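Solute-binding protein (Thermoactinomyces vulgaris, PDB 2ZYO) binds cyclodextrins and linear maltodextrins, maltotetraose among them, and probably delivers them for uptake across the cell membrane. Local coordinates at residues S130-Y135 and N338-Q343; A145-L150 and P268-K273; Q152-N157 and T220-P225; V167-N172 and Q216-E221. One frame throughout, in Å; residues are numbered along the deposited sequence.

Contact 1: residues S130-Y135 and N338-Q343; sequences SVALIY and NGFAKQ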
loop_
_atom_site.group_PDB
_atom_site.type_symbol
_atom_site.label_atom_id
_atom_site.label_comp_id
_atom_site.label_asym_id
_atom_site.label_seq_id
_atom_site.Cartn_x
_atom_site.Cartn_y
_atom_site.Cartn_z
ATOM N N SER A 130 -1.847 -3.227 3.891
ATOM C CA SER A 130 -1.484 -2.364 5.010
ATOM C C SER A 130 -0.552 -3.132 5.929
ATOM O O SER A 130 -0.613 -4.359 5.985
ATOM C CB SER A 130 -2.733 -1.952 5.795
ATOM O OG SER A 130 -2.391 -1.297 7.007
ATOM N N VAL A 131 0.301 -2.418 6.659
ATOM C CA VAL A 131 1.019 -3.051 7.765
ATOM C C VAL A 131 0.029 -3.380 8.880
ATOM O O VAL A 131 -1.066 -2.817 8.945
ATOM C CB VAL A 131 2.201 -2.193 8.317
ATOM C CG1 VAL A 131 3.240 -1.936 7.233
ATOM C CG2 VAL A 131 1.717 -0.886 8.935
ATOM N N ALA A 132 0.418 -4.316 9.735
ATOM C CA ALA A 132 -0.351 -4.664 10.927
ATOM C C ALA A 132 0.617 -5.281 11.916
ATOM O O ALA A 132 1.822 -5.345 11.646
ATOM C CB ALA A 132 -1.479 -5.635 10.585
ATOM N N LEU A 133 0.106 -5.734 13.056
ATOM C CA LEU A 133 0.949 -6.399 14.040
ATOM C C LEU A 133 1.028 -7.886 13.716
ATOM O O LEU A 133 0.061 -8.629 13.913
ATOM C CB LEU A 133 0.431 -6.167 15.464
ATOM C CG LEU A 133 1.424 -6.474 16.590
ATOM C CD1 LEU A 133 2.560 -5.454 16.635
ATOM C CD2 LEU A 133 0.702 -6.536 17.922
ATOM N N ILE A 134 2.178 -8.301 13.190
ATOM C CA ILE A 134 2.427 -9.708 12.888
ATOM C C ILE A 134 3.188 -10.295 14.063
ATOM O O ILE A 134 4.215 -9.753 14.472
ATOM C CB ILE A 134 3.250 -9.886 11.592
ATOM C CG1 ILE A 134 2.570 -9.175 10.412
ATOM C CG2 ILE A 134 3.456 -11.369 11.287
ATOM C CD1 ILE A 134 3.425 -9.111 9.147
ATOM N N TYR A 135 2.685 -11.396 14.614
ATOM C CA TYR A 135 3.289 -11.961 15.815
ATOM C C TYR A 135 3.537 -13.465 15.758
ATOM O O TYR A 135 2.890 -14.190 15.002
ATOM C CB TYR A 135 2.506 -11.557 17.077
ATOM C CG TYR A 135 1.067 -12.029 17.155
ATOM C CD1 TYR A 135 0.724 -13.154 17.902
ATOM C CD2 TYR A 135 0.043 -11.326 16.516
ATOM C CE1 TYR A 135 -0.595 -13.584 17.993
ATOM C CE2 TYR A 135 -1.280 -11.749 16.602
ATOM C CZ TYR A 135 -1.591 -12.875 17.342
ATOM O OH TYR A 135 -2.897 -13.292 17.433
ATOM N N ASN A 338 -7.262 -11.688 8.250
ATOM C CA ASN A 338 -8.249 -10.890 8.986
ATOM C C ASN A 338 -7.681 -9.613 9.613
ATOM O O ASN A 338 -8.267 -8.537 9.474
ATOM C CB ASN A 338 -8.940 -11.760 10.045
ATOM C CG ASN A 338 -10.115 -11.064 10.715
ATOM O OD1 ASN A 338 -10.957 -10.450 10.057
ATOM N ND2 ASN A 338 -10.190 -11.183 12.034
ATOM N N GLY A 339 -6.538 -9.736 10.288
ATOM C CA GLY A 339 -5.878 -8.600 10.935
ATOM C C GLY A 339 -5.448 -7.506 9.974
ATOM O O GLY A 339 -5.578 -6.317 10.278
ATOM N N PHE A 340 -4.932 -7.910 8.813
ATOM C CA PHE A 340 -4.551 -6.965 7.767
ATOM C C PHE A 340 -5.761 -6.201 7.230
ATOM O O PHE A 340 -5.693 -4.991 7.013
ATOM C CB PHE A 340 -3.856 -7.681 6.607
ATOM C CG PHE A 340 -2.471 -8.168 6.922
ATOM C CD1 PHE A 340 -1.469 -7.281 7.306
ATOM C CD2 PHE A 340 -2.160 -9.516 6.796
ATOM C CE1 PHE A 340 -0.185 -7.739 7.585
ATOM C CE2 PHE A 340 -0.879 -9.983 7.071
ATOM C CZ PHE A 340 0.109 -9.088 7.468
ATOM N N ALA A 341 -6.863 -6.919 7.014
ATOM C CA ALA A 341 -8.085 -6.314 6.494
ATOM C C ALA A 341 -8.690 -5.338 7.500
ATOM O O ALA A 341 -9.117 -4.243 7.126
ATOM C CB ALA A 341 -9.090 -7.388 6.111
ATOM N N LYS A 342 -8.713 -5.738 8.772
ATOM C CA LYS A 342 -9.195 -4.876 9.854
ATOM C C LYS A 342 -8.393 -3.580 9.919
ATOM O O LYS A 342 -8.967 -2.493 9.998
ATOM C CB LYS A 342 -9.134 -5.595 11.206
ATOM C CG LYS A 342 -10.228 -6.631 11.435
ATOM C CD LYS A 342 -10.259 -7.106 12.883
ATOM C CE LYS A 342 -9.146 -8.107 13.180
ATOM N NZ LYS A 342 -9.156 -8.555 14.607
ATOM N N GLN A 343 -7.067 -3.700 9.873
ATOM C CA GLN A 343 -6.193 -2.531 9.909
ATOM C C GLN A 343 -6.343 -1.671 8.654
ATOM O O GLN A 343 -6.363 -0.440 8.743
ATOM C CB GLN A 343 -4.731 -2.941 10.118
ATOM C CG GLN A 343 -3.772 -1.761 10.296
ATOM C CD GLN A 343 -4.178 -0.837 11.432
ATOM O OE1 GLN A 343 -4.323 -1.267 12.573
ATOM N NE2 GLN A 343 -4.365 0.442 11.120
#
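Helix 338-343 packs on strand 132-135 of the mixed sheet of this periplasmic-binding-protein fold, Phe340 lying against Ala132 and Ile134. Helix and strand run nearly antiparallel, their axes at 163° and 8.2 Å apart at closest approach. Phe340 has its CG anti to the carbonyl carbon (chi1 -72°), which sets CG beside the backbone N; the ring spans from Ala132 to Ile134, crossing the Ile134 side chain obliquely. Its CD1 meets Ala132 CB at 3.7 Å, while its far end, CZ, meets Ile134 CD1 at 3.7 Å, the methyl group sitting at the ring edge near its plane. Val264 and Ile252 also touch this ring, adding a neighbouring strand and a helix to the buried cluster. One turn further along the helix, Gln343 contributes its aliphatic part: CG lies 3.2 Å from Val131 O and 3.6 Å from Ser130 OG. The amide itself bonds elsewhere, OE1 accepting from Leu267 N and NE2 donating to Ala275 O. Val131 points away from the helix, and its side chain lies about 6 Å from a bound glucose. Ser130 OG, which also bonds Thr277 OG1, donates to Val131 O at 2.8 Å, in the carbonyl plane and on a lone pair.

Contact 2: residues A145-L150 and P268-K273; sequences ATYDEL and PKIDGK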
loop_
_atom_site.group_PDB
_atom_site.type_symbol
_atom_site.label_atom_id
_atom_site.label_comp_id
_atom_site.label_asym_id
_atom_site.label_seq_id
_atom_site.Cartn_x
_atom_site.Cartn_y
_atom_site.Cartn_z
ATOM N N ALA A 145 -3.297 -4.209 24.167
ATOM C CA ALA A 145 -4.568 -3.534 23.896
ATOM C C ALA A 145 -4.401 -2.076 23.479
ATOM O O ALA A 145 -5.279 -1.510 22.821
ATOM C CB ALA A 145 -5.481 -3.628 25.112
ATOM N N THR A 146 -3.287 -1.471 23.881
ATOM C CA THR A 146 -3.010 -0.062 23.598
ATOM C C THR A 146 -1.569 0.103 23.137
ATOM O O THR A 146 -0.732 -0.776 23.359
ATOM C CB THR A 146 -3.212 0.828 24.846
ATOM O OG1 THR A 146 -2.289 0.431 25.867
ATOM C CG2 THR A 146 -4.639 0.732 25.378
ATOM N N TYR A 147 -1.283 1.234 22.498
ATOM C CA TYR A 147 0.082 1.556 22.107
ATOM C C TYR A 147 1.016 1.622 23.317
ATOM O O TYR A 147 2.152 1.147 23.249
ATOM C CB TYR A 147 0.142 2.865 21.314
ATOM C CG TYR A 147 1.555 3.228 20.930
ATOM C CD1 TYR A 147 2.205 2.556 19.895
ATOM C CD2 TYR A 147 2.256 4.212 21.624
ATOM C CE1 TYR A 147 3.512 2.864 19.551
ATOM C CE2 TYR A 147 3.565 4.529 21.285
ATOM C CZ TYR A 147 4.183 3.851 20.246
ATOM O OH TYR A 147 5.479 4.153 19.897
ATOM N N ASP A 148 0.531 2.209 24.414
ATOM C CA ASP A 148 1.298 2.309 25.659
ATOM C C ASP A 148 1.773 0.932 26.119
ATOM O O ASP A 148 2.935 0.762 26.502
ATOM C CB ASP A 148 0.460 2.967 26.764
ATOM C CG ASP A 148 0.112 4.416 26.460
ATOM O OD1 ASP A 148 1.040 5.237 26.265
ATOM O OD2 ASP A 148 -1.097 4.740 26.433
ATOM N N GLU A 149 0.866 -0.043 26.069
ATOM C CA GLU A 149 1.164 -1.416 26.476
ATOM C C GLU A 149 2.147 -2.090 25.521
ATOM O O GLU A 149 3.028 -2.837 25.954
ATOM C CB GLU A 149 -0.127 -2.232 26.608
ATOM C CG GLU A 149 -0.930 -1.911 27.872
ATOM C CD GLU A 149 -2.372 -2.386 27.805
ATOM O OE1 GLU A 149 -3.101 -1.961 26.884
ATOM O OE2 GLU A 149 -2.786 -3.170 28.685
ATOM N N LEU A 150 1.996 -1.814 24.226
ATOM C CA LEU A 150 2.916 -2.318 23.209
ATOM C C LEU A 150 4.325 -1.778 23.428
ATOM O O LEU A 150 5.301 -2.526 23.346
ATOM C CB LEU A 150 2.429 -1.949 21.802
ATOM C CG LEU A 150 3.251 -2.469 20.614
ATOM C CD1 LEU A 150 3.028 -3.963 20.399
ATOM C CD2 LEU A 150 2.926 -1.686 19.351
ATOM N N PRO A 268 -2.405 -1.779 17.958
ATOM C CA PRO A 268 -3.098 -1.351 19.171
ATOM C C PRO A 268 -3.551 0.103 19.083
ATOM O O PRO A 268 -2.911 0.912 18.408
ATOM C CB PRO A 268 -2.025 -1.507 20.250
ATOM C CG PRO A 268 -1.117 -2.567 19.728
ATOM C CD PRO A 268 -1.057 -2.302 18.258
ATOM N N LYS A 269 -4.655 0.428 19.750
ATOM C CA LYS A 269 -5.168 1.793 19.744
ATOM C C LYS A 269 -4.135 2.760 20.306
ATOM O O LYS A 269 -3.462 2.465 21.297
ATOM C CB LYS A 269 -6.497 1.892 20.496
ATOM C CG LYS A 269 -7.643 1.219 19.757
ATOM C CD LYS A 269 -8.985 1.492 20.409
ATOM C CE LYS A 269 -10.111 0.908 19.566
ATOM N NZ LYS A 269 -11.443 1.121 20.191
ATOM N N ILE A 270 -3.997 3.899 19.635
ATOM C CA ILE A 270 -2.996 4.898 19.984
ATOM C C ILE A 270 -3.670 6.250 20.184
ATOM O O ILE A 270 -4.517 6.661 19.383
ATOM C CB ILE A 270 -1.862 4.967 18.918
ATOM C CG1 ILE A 270 -0.785 5.983 19.326
ATOM C CG2 ILE A 270 -2.434 5.242 17.515
ATOM C CD1 ILE A 270 0.527 5.852 18.561
ATOM N N ASP A 271 -3.295 6.925 21.271
ATOM C CA ASP A 271 -3.896 8.199 21.665
ATOM C C ASP A 271 -5.430 8.130 21.659
ATOM O O ASP A 271 -6.111 9.062 21.228
ATOM C CB ASP A 271 -3.354 9.347 20.799
ATOM C CG ASP A 271 -1.862 9.575 21.003
ATOM O OD1 ASP A 271 -1.430 9.707 22.167
ATOM O OD2 ASP A 271 -1.117 9.620 20.002
ATOM N N GLY A 272 -5.952 6.997 22.127
ATOM C CA GLY A 272 -7.389 6.792 22.291
ATOM C C GLY A 272 -8.171 6.404 21.049
ATOM O O GLY A 272 -9.385 6.191 21.127
ATOM N N LYS A 273 -7.490 6.305 19.908
ATOM C CA LYS A 273 -8.153 6.016 18.632
ATOM C C LYS A 273 -7.528 4.844 17.886
ATOM O O LYS A 273 -6.436 4.389 18.228
ATOM C CB LYS A 273 -8.126 7.247 17.722
ATOM C CG LYS A 273 -9.028 8.397 18.156
ATOM C CD LYS A 273 -9.161 9.445 17.050
ATOM C CE LYS A 273 -7.817 10.059 16.680
ATOM N NZ LYS A 273 -7.918 11.037 15.561
HETATM O O HOH W 1 -6.522 -1.922 20.386
#
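Thr146 OG1 is gripped twice at the N-cap of helix 147-157, next to the loop residues Pro268 and Lys269. It accepts from Glu149 N at 3.2 Å, the capping bond, and donates to Glu149 OE1 at 2.7 Å, meeting the carboxylate on its anti side. The torsion that places OG1 between the backbone N and the carbonyl carbon (chi1 62°) turns it back over the first helical turn. An alanine here would probably leave Glu149 N without its cap and the Glu149 carboxylate without its hydroxyl donor, so that the start of the helix would be less firmly fixed. Across the contact, Thr146 and Lys269 form a single beta bridge. Its direct bond runs from Tyr147 N to Lys269 O, 2.8 Å long, with the donor tilted 28° from the carbonyl plane. A water accepts from Lys269 N and donates to Ala145 O, linking the two backbones a second time. Pro268 is pressed against the helix start, its CB 3.3 Å from Thr146 C, and its ring crosses Leu150 at about a right angle. Beyond the bridge the loop reverses in a type I' beta turn from Ile270 to Lys273. Ile270 and Tyr147 lie side by side and point the same way, and both touch Leu180 of helix 174-183, while Tyr147 OH bonds Trp218 NE1. The two side chains meet in a CH-pi contact, Ile270 CD1 standing over one face of the Tyr147 ring, 3.9 Å from the centroid and 18° off the ring normal.

Contact 3: residues Q152-N157 and T220-P225; sequences QYAKAN and TEARLP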
loop_
_atom_site.group_PDB
_atom_site.type_symbol
_atom_site.label_atom_id
_atom_site.label_comp_id
_atom_site.label_asym_id
_atom_site.label_seq_id
_atom_site.Cartn_x
_atom_site.Cartn_y
_atom_site.Cartn_z
ATOM N N GLN A 152 5.625 -0.517 26.248
ATOM C CA GLN A 152 6.116 -1.096 27.500
ATOM C C GLN A 152 6.669 -2.502 27.263
ATOM O O GLN A 152 7.749 -2.846 27.751
ATOM C CB GLN A 152 5.006 -1.114 28.563
ATOM C CG GLN A 152 5.381 -1.809 29.881
ATOM C CD GLN A 152 6.603 -1.206 30.558
ATOM O OE1 GLN A 152 6.801 0.008 30.549
ATOM N NE2 GLN A 152 7.425 -2.061 31.155
ATOM N N TYR A 153 5.925 -3.298 26.497
ATOM C CA TYR A 153 6.340 -4.642 26.103
ATOM C C TYR A 153 7.688 -4.616 25.377
ATOM O O TYR A 153 8.546 -5.460 25.624
ATOM C CB TYR A 153 5.258 -5.286 25.227
ATOM C CG TYR A 153 5.486 -6.744 24.891
ATOM C CD1 TYR A 153 5.079 -7.754 25.763
ATOM C CD2 TYR A 153 6.091 -7.116 23.692
ATOM C CE1 TYR A 153 5.283 -9.097 25.455
ATOM C CE2 TYR A 153 6.301 -8.455 23.375
ATOM C CZ TYR A 153 5.895 -9.438 24.258
ATOM O OH TYR A 153 6.097 -10.763 23.943
ATOM N N ALA A 154 7.875 -3.638 24.490
ATOM C CA ALA A 154 9.147 -3.473 23.784
ATOM C C ALA A 154 10.281 -3.080 24.736
ATOM O O ALA A 154 11.372 -3.648 24.675
ATOM C CB ALA A 154 9.009 -2.458 22.660
ATOM N N LYS A 155 10.018 -2.117 25.616
ATOM C CA LYS A 155 11.009 -1.677 26.602
ATOM C C LYS A 155 11.461 -2.814 27.513
ATOM O O LYS A 155 12.644 -2.930 27.834
ATOM C CB LYS A 155 10.461 -0.534 27.453
ATOM C CG LYS A 155 10.361 0.799 26.732
ATOM C CD LYS A 155 10.144 1.942 27.717
ATOM C CE LYS A 155 8.775 1.858 28.384
ATOM N NZ LYS A 155 8.549 2.959 29.356
ATOM N N ALA A 156 10.511 -3.651 27.920
ATOM C CA ALA A 156 10.796 -4.754 28.834
ATOM C C ALA A 156 11.516 -5.920 28.154
ATOM O O ALA A 156 12.377 -6.553 28.761
ATOM C CB ALA A 156 9.513 -5.233 29.501
ATOM N N ASN A 157 11.175 -6.180 26.891
ATOM C CA ASN A 157 11.598 -7.409 26.213
ATOM C C ASN A 157 12.676 -7.276 25.128
ATOM O O ASN A 157 13.227 -8.285 24.681
ATOM C CB ASN A 157 10.375 -8.147 25.649
ATOM C CG ASN A 157 9.428 -8.624 26.735
ATOM O OD1 ASN A 157 8.286 -8.172 26.821
ATOM N ND2 ASN A 157 9.902 -9.534 27.575
ATOM N N THR A 220 15.881 5.245 21.653
ATOM C CA THR A 220 16.420 5.668 22.953
ATOM C C THR A 220 15.917 4.833 24.136
ATOM O O THR A 220 16.622 4.686 25.139
ATOM C CB THR A 220 16.120 7.152 23.240
ATOM O OG1 THR A 220 14.703 7.367 23.221
ATOM C CG2 THR A 220 16.791 8.057 22.208
ATOM N N GLU A 221 14.701 4.300 24.024
ATOM C CA GLU A 221 14.099 3.519 25.112
ATOM C C GLU A 221 13.868 2.048 24.762
ATOM O O GLU A 221 14.043 1.171 25.612
ATOM C CB GLU A 221 12.783 4.153 25.573
ATOM C CG GLU A 221 12.921 5.545 26.183
ATOM C CD GLU A 221 11.598 6.095 26.691
ATOM O OE1 GLU A 221 10.749 5.301 27.155
ATOM O OE2 GLU A 221 11.406 7.326 26.634
ATOM N N ALA A 222 13.462 1.782 23.523
ATOM C CA ALA A 222 13.161 0.416 23.084
ATOM C C ALA A 222 14.357 -0.271 22.419
ATOM O O ALA A 222 14.244 -1.396 21.925
ATOM C CB ALA A 222 11.937 0.402 22.171
ATOM N N ARG A 223 15.495 0.423 22.410
ATOM C CA ARG A 223 16.795 -0.144 22.026
ATOM C C ARG A 223 16.861 -0.809 20.642
ATOM O O ARG A 223 17.601 -1.776 20.447
ATOM C CB ARG A 223 17.302 -1.104 23.118
ATOM C CG ARG A 223 17.473 -0.458 24.493
ATOM C CD ARG A 223 17.896 -1.472 25.556
ATOM N NE ARG A 223 16.870 -2.485 25.806
ATOM C CZ ARG A 223 15.911 -2.392 26.725
ATOM N NH1 ARG A 223 15.822 -1.328 27.516
ATOM N NH2 ARG A 223 15.034 -3.377 26.856
ATOM N N LEU A 224 16.099 -0.287 19.683
ATOM C CA LEU A 224 16.153 -0.797 18.311
ATOM C C LEU A 224 17.499 -0.479 17.654
ATOM O O LEU A 224 18.082 0.575 17.930
ATOM C CB LEU A 224 15.002 -0.239 17.459
ATOM C CG LEU A 224 13.557 -0.648 17.779
ATOM C CD1 LEU A 224 12.656 -0.303 16.603
ATOM C CD2 LEU A 224 13.424 -2.129 18.119
ATOM N N PRO A 225 18.002 -1.391 16.796
ATOM C CA PRO A 225 19.258 -1.145 16.079
ATOM C C PRO A 225 19.160 0.128 15.245
ATOM O O PRO A 225 18.236 0.276 14.447
ATOM C CB PRO A 225 19.396 -2.371 15.170
ATOM C CG PRO A 225 18.570 -3.417 15.807
ATOM C CD PRO A 225 17.427 -2.706 16.455
HETATM O O HOH W 2 8.351 5.337 27.893
#
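Charged groups come first, where Lys155 and Glu221 lie side by side and point the same way. Their direct ion pair is long, with Lys155 NZ 3.9 Å from Glu221 OE1, and a water completes it. That water accepts from Lys155 NZ at 2.8 Å and donates to Glu221 OE1 at 2.5 Å. The aliphatic part of the lysine comes nearer than its charge does, CD lying 3.5 Å from Glu221 OE1; the chain is bent about CG-CD (chi3 -68°), which sets CE to one side. The ammonium and the carboxylate therefore share a solvent molecule more than a close contact.

Hydrogen bonding is carried by Arg223. Its NH2 donates to Lys155 O at 2.6 Å, the acceptor lying at the guanidinium edge and the donor tilted 33° from the carbonyl plane. The same nitrogen also bonds Asn158 O, so one corner of the guanidinium serves two carbonyls around the C-terminal end of helix 147-157. The positive group would probably offset part of the negative end of that helix dipole. In return, Asn158 ND2 reaches Ala222 O.

Among the apolar contacts, Ala154 CB meets Ala222 CB at 4.1 Å, both residues buried. Phe151, in helix 147-157 with Ala154, also touches Ala222, and Trp218 touches Ala154.

The arrangement is that of two helices of the binding-protein fold that meet near their C-terminal ends, where helix 206-220 runs out through Glu221 and Ala222 into Arg223, a residue of positive phi (55°) whose side chain binds the last turn of the neighbouring helix.

Contact 4: residues V167-N172 and Q216-E221; sequences VLFEAN and QKWFTE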
loop_
_atom_site.group_PDB
_atom_site.type_symbol
_atom_site.label_atom_id
_atom_site.label_comp_id
_atom_site.label_asym_id
_atom_site.label_seq_id
_atom_site.Cartn_x
_atom_site.Cartn_y
_atom_site.Cartn_z
ATOM N N VAL A 167 9.208 -6.297 20.410
ATOM C CA VAL A 167 8.673 -5.630 19.221
ATOM C C VAL A 167 9.827 -5.059 18.404
ATOM O O VAL A 167 10.669 -4.323 18.924
ATOM C CB VAL A 167 7.678 -4.490 19.566
ATOM C CG1 VAL A 167 6.967 -4.003 18.302
ATOM C CG2 VAL A 167 6.656 -4.943 20.605
ATOM N N LEU A 168 9.849 -5.407 17.122
ATOM C CA LEU A 168 10.882 -4.949 16.202
ATOM C C LEU A 168 10.233 -4.578 14.877
ATOM O O LEU A 168 9.439 -5.345 14.339
ATOM C CB LEU A 168 11.923 -6.052 15.997
ATOM C CG LEU A 168 13.049 -5.861 14.978
ATOM C CD1 LEU A 168 13.988 -4.730 15.377
ATOM C CD2 LEU A 168 13.819 -7.165 14.830
ATOM N N PHE A 169 10.565 -3.402 14.355
ATOM C CA PHE A 169 10.084 -2.998 13.035
ATOM C C PHE A 169 10.979 -1.932 12.417
ATOM O O PHE A 169 11.922 -1.461 13.062
ATOM C CB PHE A 169 8.599 -2.573 13.071
ATOM C CG PHE A 169 8.346 -1.198 13.643
ATOM C CD1 PHE A 169 7.987 -0.142 12.805
ATOM C CD2 PHE A 169 8.422 -0.965 15.017
ATOM C CE1 PHE A 169 7.733 1.127 13.321
ATOM C CE2 PHE A 169 8.170 0.303 15.542
ATOM C CZ PHE A 169 7.824 1.351 14.690
ATOM N N GLU A 170 10.690 -1.575 11.166
ATOM C CA GLU A 170 11.445 -0.555 10.441
ATOM C C GLU A 170 11.098 0.847 10.930
ATOM O O GLU A 170 10.477 1.637 10.206
ATOM C CB GLU A 170 11.190 -0.666 8.939
ATOM C CG GLU A 170 11.993 -1.737 8.245
ATOM C CD GLU A 170 11.968 -1.575 6.741
ATOM O OE1 GLU A 170 12.491 -0.556 6.240
ATOM O OE2 GLU A 170 11.422 -2.466 6.064
ATOM N N ALA A 171 11.521 1.152 12.155
ATOM C CA ALA A 171 11.194 2.419 12.811
ATOM C C ALA A 171 11.964 3.615 12.244
ATOM O O ALA A 171 11.780 4.744 12.694
ATOM C CB ALA A 171 11.403 2.310 14.322
ATOM N N ASN A 172 12.826 3.357 11.263
ATOM C CA ASN A 172 13.543 4.417 10.556
ATOM C C ASN A 172 12.995 4.643 9.143
ATOM O O ASN A 172 13.639 5.276 8.304
ATOM C CB ASN A 172 15.050 4.123 10.525
ATOM C CG ASN A 172 15.380 2.779 9.883
ATOM O OD1 ASN A 172 14.493 2.027 9.472
ATOM N ND2 ASN A 172 16.671 2.474 9.794
ATOM N N GLN A 216 11.803 8.499 17.951
ATOM C CA GLN A 216 13.016 8.606 18.757
ATOM C C GLN A 216 13.019 7.631 19.935
ATOM O O GLN A 216 14.038 7.001 20.221
ATOM C CB GLN A 216 13.187 10.042 19.256
ATOM C CG GLN A 216 14.526 10.323 19.923
ATOM C CD GLN A 216 14.663 11.765 20.361
ATOM O OE1 GLN A 216 13.748 12.336 20.961
ATOM N NE2 GLN A 216 15.811 12.366 20.066
ATOM N N LYS A 217 11.871 7.503 20.602
ATOM C CA LYS A 217 11.731 6.613 21.758
ATOM C C LYS A 217 12.022 5.148 21.431
ATOM O O LYS A 217 12.504 4.400 22.284
ATOM C CB LYS A 217 10.341 6.756 22.378
ATOM C CG LYS A 217 10.168 8.016 23.218
ATOM C CD LYS A 217 8.705 8.275 23.555
ATOM C CE LYS A 217 8.136 7.226 24.500
ATOM N NZ LYS A 217 6.665 7.396 24.662
ATOM N N TRP A 218 11.740 4.742 20.195
ATOM C CA TRP A 218 12.020 3.375 19.760
ATOM C C TRP A 218 13.514 3.059 19.750
ATOM O O TRP A 218 13.912 1.904 19.884
ATOM C CB TRP A 218 11.383 3.094 18.396
ATOM C CG TRP A 218 9.931 2.773 18.523
ATOM C CD1 TRP A 218 8.884 3.638 18.386
ATOM C CD2 TRP A 218 9.362 1.499 18.849
ATOM N NE1 TRP A 218 7.695 2.979 18.593
ATOM C CE2 TRP A 218 7.959 1.665 18.880
ATOM C CE3 TRP A 218 9.900 0.232 19.109
ATOM C CZ2 TRP A 218 7.085 0.610 19.164
ATOM C CZ3 TRP A 218 9.029 -0.819 19.392
ATOM C CH2 TRP A 218 7.636 -0.620 19.416
ATOM N N PHE A 219 14.334 4.098 19.622
ATOM C CA PHE A 219 15.782 3.932 19.602
ATOM C C PHE A 219 16.423 4.251 20.952
ATOM O O PHE A 219 17.375 3.584 21.358
ATOM C CB PHE A 219 16.395 4.752 18.461
ATOM C CG PHE A 219 15.926 4.318 17.102
ATOM C CD1 PHE A 219 16.553 3.265 16.445
ATOM C CD2 PHE A 219 14.833 4.935 16.496
ATOM C CE1 PHE A 219 16.111 2.843 15.196
ATOM C CE2 PHE A 219 14.385 4.517 15.244
ATOM C CZ PHE A 219 15.023 3.471 14.594
ATOM N N THR A 220 15.881 5.245 21.653
ATOM C CA THR A 220 16.420 5.668 22.953
ATOM C C THR A 220 15.917 4.833 24.136
ATOM O O THR A 220 16.622 4.686 25.139
ATOM C CB THR A 220 16.120 7.152 23.240
ATOM O OG1 THR A 220 14.703 7.367 23.221
ATOM C CG2 THR A 220 16.791 8.057 22.208
ATOM N N GLU A 221 14.701 4.300 24.024
ATOM C CA GLU A 221 14.099 3.519 25.112
ATOM C C GLU A 221 13.868 2.048 24.762
ATOM O O GLU A 221 14.043 1.171 25.612
ATOM C CB GLU A 221 12.783 4.153 25.573
ATOM C CG GLU A 221 12.921 5.545 26.183
ATOM C CD GLU A 221 11.598 6.095 26.691
ATOM O OE1 GLU A 221 10.749 5.301 27.155
ATOM O OE2 GLU A 221 11.406 7.326 26.634
#
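The indole of Trp218 carries the edge of Phe169 on one face: Phe169 CE2 stands 3.5 Å above the indole plane, over its centre, and comes within 3.6 Å of Trp218 CE2. This is a T-shaped pair, the Phe169 ring and the six-membered ring of Trp218 at 90° with centroids 5.0 Å apart. Ala171 CB lies over one face of the Phe169 ring, toward its rim. Phe219 presents its edge to the backbone, with Ala171 O and Asn172 N near the ring plane. Val167 meets the far end of the indole, its CG1 3.6 Å from Trp218 CH2.

These residues join helix 206-220 to the end of strand 165-169, where the chain leaves the mixed sheet of the binding-protein fold and heads for helix 174-183. An inverse gamma turn centred on Glu170 makes the bend, closed by a weak bond from Ala171 N to Phe169 O. The glycan pocket begins just beyond: Glu170 OE1 bonds the ligand-binding Asn173, and Phe169 packs on the ligand-binding Tyr176.

With CG anti to the carbonyl carbon (chi1 -81°), Trp218 has CG beside the backbone N, and the indole beyond meets Phe169 and Val167; Phe151 adds a second edge-to-face contact to its ring. An alanine in its place would probably open a gap beside Phe169 and Val167 and leave Tyr147 OH without its NE1 partner, although CB would still touch Ala171.

Ala171 O is buried with no hydrogen-bonding partner, its neighbour being Phe219 CE2 at 3.7 Å. Asn172 brings CB to 4.1 Å from Phe219 CZ, while its ND2 bonds Leu228 O.

Overall arrangement
Along the chain the contacts are nested: contact 1 closes the longest loop, contact 2 lies inside it, and contacts 3 and 4 lie inside contact 2, both ending on the stretch around Thr220 and Glu221. Contacts 3 and 4 have centres about 7 Å apart; contact 2 is about 16 Å from either and shares helix 147-157 with contact 3. Contacts 1 and 4 reach the same mixed sheet, with centres about 19 Å apart. Direct touches link contact 1 to contact 2 (Leu133 with Leu150) and contact 2 to contact 4 (Leu150 with Val167). Distant parts of the sequence thus build one continuous region of the binding protein, reaching from near the bound sugar to the outer helices.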